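Local coordinates for flagellar hook associated protein type 3 FlgL (Legionella pneumophila subsp. pneumophila, PDB 5YTI) that probably serves as a structural protein of the bacterial flagellum, forming part of the junction between hook and filament, at residues I186-I195 with Q326-H337. Residues are numbered along the deposited sequence; the frame is centred on the assembly and turned at random.
Sequences IPSGNGRFAI and QLLAQIDSALGH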
loop_
_atom_site.group_PDB
_atom_site.type_symbol
_atom_site.label_atom_id
_atom_site.label_comp_id
_atom_site.label_asym_id
_atom_site.label_seq_id
_atom_site.Cartn_x
_atom_site.Cartn_y
_atom_site.Cartn_z
ATOM N N ILE A 186 4.306 1.270 -0.586
ATOM C CA ILE A 186 3.328 2.238 -1.074
ATOM C C ILE A 186 2.954 1.682 -2.405
ATOM O O ILE A 186 3.826 1.346 -3.195
ATOM C CB ILE A 186 3.956 3.606 -1.291
ATOM C CG1 ILE A 186 4.620 4.056 -0.009
ATOM C CG2 ILE A 186 2.917 4.604 -1.742
ATOM C CD1 ILE A 186 5.113 5.475 -0.070
ATOM N N PRO A 187 1.664 1.538 -2.654
ATOM C CA PRO A 187 1.374 0.804 -3.858
ATOM C C PRO A 187 1.606 1.670 -5.085
ATOM O O PRO A 187 1.423 2.918 -5.071
ATOM C CB PRO A 187 -0.110 0.414 -3.700
ATOM C CG PRO A 187 -0.491 0.823 -2.306
ATOM C CD PRO A 187 0.439 1.956 -1.965
ATOM N N SER A 188 2.036 0.978 -6.133
ATOM C CA SER A 188 2.308 1.577 -7.424
ATOM C C SER A 188 1.032 1.776 -8.198
ATOM O O SER A 188 -0.033 1.264 -7.827
ATOM C CB SER A 188 3.210 0.663 -8.226
ATOM O OG SER A 188 2.667 -0.658 -8.276
ATOM N N GLY A 189 1.146 2.490 -9.308
ATOM C CA GLY A 189 -0.003 2.781 -10.149
ATOM C C GLY A 189 -0.907 3.734 -9.404
ATOM O O GLY A 189 -0.447 4.560 -8.571
ATOM N N ASN A 190 -2.196 3.572 -9.658
ATOM C CA ASN A 190 -3.203 4.401 -9.056
ATOM C C ASN A 190 -3.549 3.896 -7.694
ATOM O O ASN A 190 -4.498 4.405 -7.078
ATOM C CB ASN A 190 -4.483 4.385 -9.889
ATOM C CG ASN A 190 -5.003 2.996 -10.123
ATOM O OD1 ASN A 190 -4.728 2.088 -9.349
ATOM N ND2 ASN A 190 -5.740 2.815 -11.217
ATOM N N GLY A 191 -2.837 2.860 -7.257
ATOM C CA GLY A 191 -3.014 2.315 -5.935
ATOM C C GLY A 191 -3.559 0.917 -5.975
ATOM O O GLY A 191 -3.395 0.144 -5.026
ATOM N N ARG A 192 -4.221 0.586 -7.073
ATOM C CA ARG A 192 -4.817 -0.731 -7.246
ATOM C C ARG A 192 -4.276 -1.439 -8.492
ATOM O O ARG A 192 -3.981 -2.652 -8.443
ATOM C CB ARG A 192 -6.342 -0.599 -7.319
ATOM C CG ARG A 192 -6.957 -0.074 -6.033
ATOM C CD ARG A 192 -6.786 -1.064 -4.879
ATOM N NE ARG A 192 -7.527 -2.308 -5.110
ATOM C CZ ARG A 192 -8.846 -2.416 -5.003
ATOM N NH1 ARG A 192 -9.430 -3.580 -5.226
ATOM N NH2 ARG A 192 -9.579 -1.362 -4.663
ATOM N N PHE A 193 -4.146 -0.690 -9.601
ATOM C CA PHE A 193 -3.457 -1.218 -10.804
ATOM C C PHE A 193 -2.486 -0.259 -11.515
ATOM O O PHE A 193 -2.655 0.979 -11.532
ATOM C CB PHE A 193 -4.445 -1.819 -11.817
ATOM C CG PHE A 193 -5.533 -0.880 -12.234
ATOM C CD1 PHE A 193 -6.730 -0.812 -11.520
ATOM C CD2 PHE A 193 -5.370 -0.056 -13.326
ATOM C CE1 PHE A 193 -7.742 0.071 -11.893
ATOM C CE2 PHE A 193 -6.375 0.827 -13.695
ATOM C CZ PHE A 193 -7.565 0.884 -12.986
ATOM N N ALA A 194 -1.463 -0.870 -12.109
ATOM C CA ALA A 194 -0.398 -0.131 -12.763
ATOM C C ALA A 194 -0.332 -0.463 -14.241
ATOM O O ALA A 194 -0.752 -1.539 -14.648
ATOM C CB ALA A 194 0.924 -0.425 -12.090
ATOM N N ILE A 195 0.194 0.475 -15.031
ATOM C CA ILE A 195 0.235 0.364 -16.488
ATOM C C ILE A 195 1.581 0.783 -17.087
ATOM O O ILE A 195 1.993 1.946 -16.992
ATOM C CB ILE A 195 -0.833 1.232 -17.108
ATOM C CG1 ILE A 195 -2.183 0.849 -16.535
ATOM C CG2 ILE A 195 -0.815 1.078 -18.611
ATOM C CD1 ILE A 195 -3.265 1.833 -16.896
ATOM N N GLN A 326 1.304 7.645 -14.428
ATOM C CA GLN A 326 1.510 6.673 -13.352
ATOM C C GLN A 326 2.305 7.324 -12.248
ATOM O O GLN A 326 1.950 7.236 -11.082
ATOM C CB GLN A 326 2.211 5.390 -13.853
ATOM C CG GLN A 326 1.348 4.571 -14.803
ATOM C CD GLN A 326 0.504 3.558 -14.088
ATOM O OE1 GLN A 326 1.046 2.729 -13.370
ATOM N NE2 GLN A 326 -0.823 3.588 -14.295
ATOM N N LEU A 327 3.379 8.002 -12.630
ATOM C CA LEU A 327 4.287 8.579 -11.662
ATOM C C LEU A 327 3.606 9.705 -10.899
ATOM O O LEU A 327 3.970 9.994 -9.780
ATOM C CB LEU A 327 5.576 9.051 -12.327
ATOM C CG LEU A 327 6.533 7.948 -12.788
ATOM C CD1 LEU A 327 7.667 8.558 -13.592
ATOM C CD2 LEU A 327 7.105 7.188 -11.597
ATOM N N LEU A 328 2.596 10.326 -11.480
ATOM C CA LEU A 328 1.890 11.325 -10.741
ATOM C C LEU A 328 1.101 10.621 -9.666
ATOM O O LEU A 328 1.057 11.054 -8.537
ATOM C CB LEU A 328 0.956 12.056 -11.655
ATOM C CG LEU A 328 0.188 13.174 -10.995
ATOM C CD1 LEU A 328 1.159 14.241 -10.494
ATOM C CD2 LEU A 328 -0.774 13.729 -12.034
ATOM N N ALA A 329 0.482 9.508 -10.004
ATOM C CA ALA A 329 -0.327 8.814 -9.002
ATOM C C ALA A 329 0.527 8.350 -7.842
ATOM O O ALA A 329 0.075 8.322 -6.706
ATOM C CB ALA A 329 -1.065 7.631 -9.613
ATOM N N GLN A 330 1.771 7.994 -8.127
ATOM C CA GLN A 330 2.622 7.432 -7.089
ATOM C C GLN A 330 3.161 8.462 -6.122
ATOM O O GLN A 330 3.178 8.231 -4.908
ATOM C CB GLN A 330 3.751 6.629 -7.721
ATOM C CG GLN A 330 3.206 5.347 -8.321
ATOM C CD GLN A 330 4.277 4.441 -8.867
ATOM O OE1 GLN A 330 3.964 3.571 -9.681
ATOM N NE2 GLN A 330 5.545 4.614 -8.418
ATOM N N ILE A 331 3.629 9.572 -6.685
ATOM C CA ILE A 331 3.898 10.763 -5.922
ATOM C C ILE A 331 2.721 11.120 -5.029
ATOM O O ILE A 331 2.949 11.450 -3.877
ATOM C CB ILE A 331 4.158 11.959 -6.817
ATOM C CG1 ILE A 331 5.593 11.957 -7.291
ATOM C CG2 ILE A 331 3.899 13.231 -6.058
ATOM C CD1 ILE A 331 6.583 11.681 -6.187
ATOM N N ASP A 332 1.486 11.047 -5.537
ATOM C CA ASP A 332 0.328 11.375 -4.725
ATOM C C ASP A 332 0.081 10.328 -3.676
ATOM O O ASP A 332 -0.105 10.668 -2.517
ATOM C CB ASP A 332 -0.933 11.519 -5.561
ATOM C CG ASP A 332 -0.944 12.792 -6.390
ATOM O OD1 ASP A 332 0.032 13.571 -6.252
ATOM O OD2 ASP A 332 -1.908 13.014 -7.174
ATOM N N SER A 333 0.053 9.056 -4.075
ATOM C CA SER A 333 -0.143 7.946 -3.134
ATOM C C SER A 333 0.758 8.120 -1.912
ATOM O O SER A 333 0.373 7.781 -0.793
ATOM C CB SER A 333 0.183 6.615 -3.801
ATOM O OG SER A 333 -0.965 5.993 -4.371
ATOM N N ALA A 334 1.946 8.665 -2.162
ATOM C CA ALA A 334 2.965 8.830 -1.178
ATOM C C ALA A 334 2.778 10.112 -0.403
ATOM O O ALA A 334 3.055 10.177 0.775
ATOM C CB ALA A 334 4.321 8.838 -1.854
ATOM N N LEU A 335 2.379 11.174 -1.069
ATOM C CA LEU A 335 1.971 12.336 -0.338
ATOM C C LEU A 335 0.918 11.872 0.635
ATOM O O LEU A 335 1.034 12.131 1.806
ATOM C CB LEU A 335 1.373 13.385 -1.248
ATOM C CG LEU A 335 2.315 14.526 -1.596
ATOM C CD1 LEU A 335 1.826 15.194 -2.867
ATOM C CD2 LEU A 335 2.380 15.517 -0.443
ATOM N N GLY A 336 -0.095 11.163 0.163
ATOM C CA GLY A 336 -1.200 10.773 1.028
ATOM C C GLY A 336 -0.747 9.865 2.165
ATOM O O GLY A 336 -1.154 10.006 3.333
ATOM N N HIS A 337 0.116 8.922 1.830
ATOM C CA HIS A 337 0.511 7.931 2.790
ATOM C C HIS A 337 1.217 8.569 3.961
ATOM O O HIS A 337 1.053 8.161 5.107
ATOM C CB HIS A 337 1.425 6.938 2.134
ATOM C CG HIS A 337 2.112 6.061 3.108
ATOM N ND1 HIS A 337 1.422 5.189 3.922
ATOM C CD2 HIS A 337 3.422 5.938 3.430
ATOM C CE1 HIS A 337 2.290 4.553 4.693
ATOM N NE2 HIS A 337 3.509 4.998 4.419
#
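Ile186 lies against the C-terminal part of 326-337, around Ser333, Ala334 and His337. Its CD1 meets Ala334 CB at 3.9 Å and also touches CD2 of the His337 ring, which it approaches obliquely. CG2, anti to the backbone N, turns to Ser333 CB. The ring of His337 is hydrogen-bonded through NE2 to the backbone O of Asn181. A type II' beta turn follows, from Ser188 to Gly191. Within it, Gly189 N donates to Gln330 OE1 (3.0 Å, 167°). The Gln330 chain is extended beyond CG, which carries its amide to the turn; its NE2 bonds to Thr299. Ala329 CB lies beside Gly189 O. Asn190 OD1 then accepts from the backbone N of both Arg192 and Phe193, an Asx motif just before the strand begins at Phe193. Ile195 N donates to Gln326 OE1 (2.9 Å), from above the carbonyl plane. Gln326 reaches it by a bend at chi2 (-90°), with NE2 beside Ile195 CB. Thus the loop 186-192 and the start of strand 193-197, an edge strand within this chain, lie on helix 316-374. Strand 285-290 pairs with that strand, helices 49-96 and 296-307 pack on the helix, and Arg192 of the second subunit packs on Ser333.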